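Local coordinates for protein beta-glucosidase (Chaetomella raphigera, PDB 6JXG) that probably hydrolyses terminal, non-reducing beta-D-glucosyl residues to release beta-D-glucose, as a secreted family 3 glycoside hydrolase of cellulose breakdown, at residues Asp361-Arg372 against Gly384-Ala395. Numbering follows the deposited sequence.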
loop_
_atom_site.group_PDB
_atom_site.type_symbol
_atom_site.label_atom_id
_atom_site.label_comp_id
_atom_site.label_asym_id
_atom_site.label_seq_id
_atom_site.Cartn_x
_atom_site.Cartn_y
_atom_site.Cartn_z
ATOM N N ASP A 361 -18.217 -14.367 -9.758
ATOM C CA ASP A 361 -16.878 -14.659 -10.240
ATOM C C ASP A 361 -16.871 -14.631 -11.798
ATOM O O ASP A 361 -17.871 -15.004 -12.449
ATOM C CB ASP A 361 -16.425 -16.018 -9.773
ATOM C CG ASP A 361 -15.895 -16.012 -8.324
ATOM O OD1 ASP A 361 -15.687 -14.933 -7.769
ATOM O OD2 ASP A 361 -15.683 -17.076 -7.792
ATOM N N ASN A 362 -15.744 -14.237 -12.349
ATOM C CA ASN A 362 -15.510 -14.201 -13.780
ATOM C C ASN A 362 -15.905 -15.545 -14.343
ATOM O O ASN A 362 -15.364 -16.540 -13.892
ATOM C CB ASN A 362 -14.057 -13.907 -14.076
ATOM C CG ASN A 362 -13.774 -13.829 -15.582
ATOM O OD1 ASN A 362 -14.580 -14.305 -16.427
ATOM N ND2 ASN A 362 -12.688 -13.191 -15.935
ATOM N N PRO A 363 -16.901 -15.581 -15.251
ATOM C CA PRO A 363 -17.390 -16.864 -15.793
ATOM C C PRO A 363 -16.304 -17.641 -16.533
ATOM O O PRO A 363 -16.385 -18.822 -16.580
ATOM C CB PRO A 363 -18.497 -16.440 -16.787
ATOM C CG PRO A 363 -18.952 -15.104 -16.331
ATOM C CD PRO A 363 -17.789 -14.448 -15.614
ATOM N N ALA A 364 -15.302 -16.985 -17.091
ATOM C CA ALA A 364 -14.203 -17.692 -17.778
ATOM C C ALA A 364 -13.186 -18.284 -16.785
ATOM O O ALA A 364 -12.296 -18.993 -17.174
ATOM C CB ALA A 364 -13.507 -16.727 -18.729
ATOM N N GLY A 365 -13.268 -17.918 -15.512
ATOM C CA GLY A 365 -12.315 -18.369 -14.508
ATOM C C GLY A 365 -11.629 -17.197 -13.773
ATOM O O GLY A 365 -11.274 -16.177 -14.411
ATOM N N ILE A 366 -11.476 -17.343 -12.446
ATOM C CA ILE A 366 -11.052 -16.216 -11.613
ATOM C C ILE A 366 -9.593 -15.861 -11.919
ATOM O O ILE A 366 -9.202 -14.717 -11.698
ATOM C CB ILE A 366 -11.282 -16.436 -10.083
ATOM C CG1 ILE A 366 -10.523 -17.691 -9.622
ATOM C CG2 ILE A 366 -12.788 -16.508 -9.788
ATOM C CD1 ILE A 366 -10.746 -18.147 -8.211
ATOM N N ASN A 367 -8.819 -16.857 -12.423
ATOM C CA ASN A 367 -7.422 -16.639 -12.836
ATOM C C ASN A 367 -7.209 -16.708 -14.347
ATOM O O ASN A 367 -6.079 -16.896 -14.776
ATOM C CB ASN A 367 -6.513 -17.654 -12.148
ATOM C CG ASN A 367 -6.538 -17.526 -10.653
ATOM O OD1 ASN A 367 -6.479 -16.417 -10.101
ATOM N ND2 ASN A 367 -6.630 -18.684 -9.956
ATOM N N SER A 368 -8.289 -16.491 -15.120
ATOM C CA SER A 368 -8.223 -16.601 -16.536
ATOM C C SER A 368 -7.601 -15.456 -17.252
ATOM O O SER A 368 -7.326 -15.593 -18.417
ATOM C CB SER A 368 -9.628 -16.859 -17.143
ATOM O OG SER A 368 -10.536 -15.773 -16.954
ATOM N N CYS A 369 -7.344 -14.311 -16.618
ATOM C CA CYS A 369 -6.673 -13.207 -17.340
ATOM C C CYS A 369 -5.301 -13.130 -16.786
ATOM O O CYS A 369 -5.145 -13.008 -15.577
ATOM C CB CYS A 369 -7.413 -11.833 -17.138
ATOM S SG CYS A 369 -9.211 -11.870 -17.538
ATOM N N SER A 370 -4.300 -13.106 -17.661
ATOM C CA SER A 370 -2.910 -13.088 -17.277
ATOM C C SER A 370 -2.635 -11.867 -16.383
ATOM O O SER A 370 -3.038 -10.729 -16.703
ATOM C CB SER A 370 -2.069 -13.018 -18.546
ATOM O OG SER A 370 -0.714 -12.915 -18.228
ATOM N N ASP A 371 -1.980 -12.082 -15.250
ATOM C CA ASP A 371 -1.671 -10.991 -14.319
ATOM C C ASP A 371 -2.899 -10.154 -13.922
ATOM O O ASP A 371 -2.772 -9.021 -13.559
ATOM C CB ASP A 371 -0.567 -10.081 -14.875
ATOM C CG ASP A 371 0.750 -10.817 -15.115
ATOM O OD1 ASP A 371 1.028 -11.788 -14.395
ATOM O OD2 ASP A 371 1.532 -10.350 -15.964
ATOM N N ARG A 372 -4.077 -10.778 -13.940
ATOM C CA ARG A 372 -5.401 -10.162 -13.591
ATOM C C ARG A 372 -5.713 -8.971 -14.509
ATOM O O ARG A 372 -6.447 -8.039 -14.114
ATOM C CB ARG A 372 -5.490 -9.741 -12.119
ATOM C CG ARG A 372 -4.861 -10.733 -11.144
ATOM C CD ARG A 372 -5.748 -11.964 -10.993
ATOM N NE ARG A 372 -5.563 -12.945 -12.071
ATOM C CZ ARG A 372 -4.666 -13.897 -12.104
ATOM N NH1 ARG A 372 -4.639 -14.704 -13.152
ATOM N NH2 ARG A 372 -3.845 -14.119 -11.099
ATOM N N GLY A 384 -1.065 -6.545 -13.004
ATOM C CA GLY A 384 0.387 -6.364 -13.080
ATOM C C GLY A 384 1.151 -7.346 -12.234
ATOM O O GLY A 384 0.681 -8.445 -12.005
ATOM N N SER A 385 2.338 -6.926 -11.766
ATOM C CA SER A 385 3.208 -7.767 -10.985
ATOM C C SER A 385 2.763 -7.934 -9.559
ATOM O O SER A 385 3.117 -8.915 -8.919
ATOM C CB SER A 385 4.626 -7.197 -10.980
ATOM O OG SER A 385 4.578 -5.985 -10.249
ATOM N N GLY A 386 1.953 -6.994 -9.060
ATOM C CA GLY A 386 1.451 -7.023 -7.653
ATOM C C GLY A 386 0.214 -7.892 -7.434
ATOM O O GLY A 386 -0.779 -7.455 -6.797
ATOM N N THR A 387 0.275 -9.091 -7.997
ATOM C CA THR A 387 -0.817 -10.037 -8.084
ATOM C C THR A 387 -0.447 -11.396 -7.572
ATOM O O THR A 387 0.726 -11.692 -7.325
ATOM C CB THR A 387 -1.364 -10.139 -9.529
ATOM O OG1 THR A 387 -0.338 -10.525 -10.467
ATOM C CG2 THR A 387 -1.980 -8.709 -9.927
ATOM N N ALA A 388 -1.460 -12.260 -7.534
ATOM C CA ALA A 388 -1.365 -13.673 -7.131
ATOM C C ALA A 388 -2.539 -14.380 -7.800
ATOM O O ALA A 388 -3.474 -13.710 -8.195
ATOM C CB ALA A 388 -1.472 -13.852 -5.655
ATOM N N ASP A 389 -2.445 -15.708 -7.863
ATOM C CA ASP A 389 -3.532 -16.559 -8.393
ATOM C C ASP A 389 -4.449 -16.796 -7.209
ATOM O O ASP A 389 -3.960 -17.059 -6.119
ATOM C CB ASP A 389 -2.989 -17.846 -8.943
ATOM C CG ASP A 389 -2.375 -17.681 -10.342
ATOM O OD1 ASP A 389 -2.157 -16.544 -10.833
ATOM O OD2 ASP A 389 -2.148 -18.747 -10.951
ATOM N N PHE A 390 -5.750 -16.544 -7.371
ATOM C CA PHE A 390 -6.690 -16.800 -6.319
ATOM C C PHE A 390 -6.805 -18.304 -6.109
ATOM O O PHE A 390 -6.969 -19.030 -7.103
ATOM C CB PHE A 390 -8.091 -16.322 -6.696
ATOM C CG PHE A 390 -8.218 -14.827 -6.875
ATOM C CD1 PHE A 390 -8.409 -14.037 -5.801
ATOM C CD2 PHE A 390 -8.187 -14.247 -8.151
ATOM C CE1 PHE A 390 -8.602 -12.669 -5.942
ATOM C CE2 PHE A 390 -8.376 -12.896 -8.315
ATOM C CZ PHE A 390 -8.565 -12.102 -7.205
ATOM N N PRO A 391 -6.724 -18.779 -4.843
ATOM C CA PRO A 391 -7.072 -20.208 -4.614
ATOM C C PRO A 391 -8.590 -20.438 -4.735
ATOM O O PRO A 391 -9.020 -21.552 -4.965
ATOM C CB PRO A 391 -6.617 -20.487 -3.171
ATOM C CG PRO A 391 -6.570 -19.138 -2.527
ATOM C CD PRO A 391 -6.378 -18.089 -3.600
ATOM N N TYR A 392 -9.351 -19.371 -4.619
ATOM C CA TYR A 392 -10.822 -19.334 -4.759
ATOM C C TYR A 392 -11.119 -17.837 -4.650
ATOM O O TYR A 392 -10.233 -17.059 -4.281
ATOM C CB TYR A 392 -11.514 -20.122 -3.631
ATOM C CG TYR A 392 -11.243 -19.635 -2.248
ATOM C CD1 TYR A 392 -11.992 -18.604 -1.678
ATOM C CD2 TYR A 392 -10.203 -20.168 -1.484
ATOM C CE1 TYR A 392 -11.718 -18.117 -0.418
ATOM C CE2 TYR A 392 -9.942 -19.698 -0.199
ATOM C CZ TYR A 392 -10.691 -18.635 0.317
ATOM O OH TYR A 392 -10.420 -18.151 1.616
ATOM N N LEU A 393 -12.293 -17.403 -5.054
ATOM C CA LEU A 393 -12.666 -15.981 -4.842
ATOM C C LEU A 393 -14.124 -16.001 -4.437
ATOM O O LEU A 393 -14.979 -16.420 -5.240
ATOM C CB LEU A 393 -12.444 -15.147 -6.109
ATOM C CG LEU A 393 -13.010 -13.709 -6.055
ATOM C CD1 LEU A 393 -12.397 -12.949 -4.898
ATOM C CD2 LEU A 393 -12.778 -13.000 -7.379
ATOM N N VAL A 394 -14.412 -15.634 -3.194
ATOM C CA VAL A 394 -15.804 -15.495 -2.762
ATOM C C VAL A 394 -16.432 -14.205 -3.393
ATOM O O VAL A 394 -16.106 -13.093 -3.001
ATOM C CB VAL A 394 -15.957 -15.446 -1.240
ATOM C CG1 VAL A 394 -17.449 -15.384 -0.896
ATOM C CG2 VAL A 394 -15.293 -16.619 -0.571
ATOM N N ALA A 395 -17.263 -14.385 -4.410
ATOM C CA ALA A 395 -17.955 -13.258 -4.998
ATOM C C ALA A 395 -19.126 -12.809 -4.132
ATOM O O ALA A 395 -19.638 -13.581 -3.356
ATOM C CB ALA A 395 -18.450 -13.605 -6.380
HETATM O O HOH W 1 -14.037 -19.371 -6.296
HETATM O O HOH W 2 0.626 -12.595 -11.935
HETATM O O HOH W 3 -2.602 -16.805 -13.672
#
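N367 and F390 illustrate how one side-chain amide can satisfy both backbone polar groups of a facing residue where two irregular chains meet. The OD1 of N367 accepts the backbone N-H of F390 at 2.8 Å, while its ND2 donates to F390 O at 2.9 Å, in the carbonyl plane and on a lone pair. With both ends engaged, the amide is fixed against flipping. It lies nearly coplanar with the F390 ring, 12° apart, and its OD1 also comes up to the ring's CD2 edge.

The same oxygen sits over the centre of one face of the R372 guanidinium, 3.6 Å above its plane. Bends at chi2 (-74°) and chi3 (82°) fold the arginine chain back, CG against the T387 methyl and CD near CE2 of F390. From there NH2 forms a salt bridge with D389 OD1, which it meets from above the carboxylate plane, and also donates to A388 O; water 3 joins NH1 to the same carboxylate oxygen. D389 OD2 turns instead to Q67. A leucine in place of R372 would probably cost A388 O and D389 OD1 this donor and the D389 carboxylate its charged mate, and take away the cationic face beneath N367 OD1.

Both segments belong to one long loop between strand 351-355 and helix 396-406 in the family 3 C-terminal domain, a beta-alpha connection folded back on itself. Where the chain leaves and re-enters the contact, D371 O accepts G384 N, while D371 OD1 forms a salt bridge with R64 and OD2 is hydrogen-bonded to the Y444 hydroxyl.

Toward the helix the contact turns apolar: I366 places CD1 3.6 Å from CB of F390, and its CG2 branch rests on CB of L393. Beyond it, D361 brings OD1 within 3.4 Å of the A395 methyl, at the N-cap of helix 396-406.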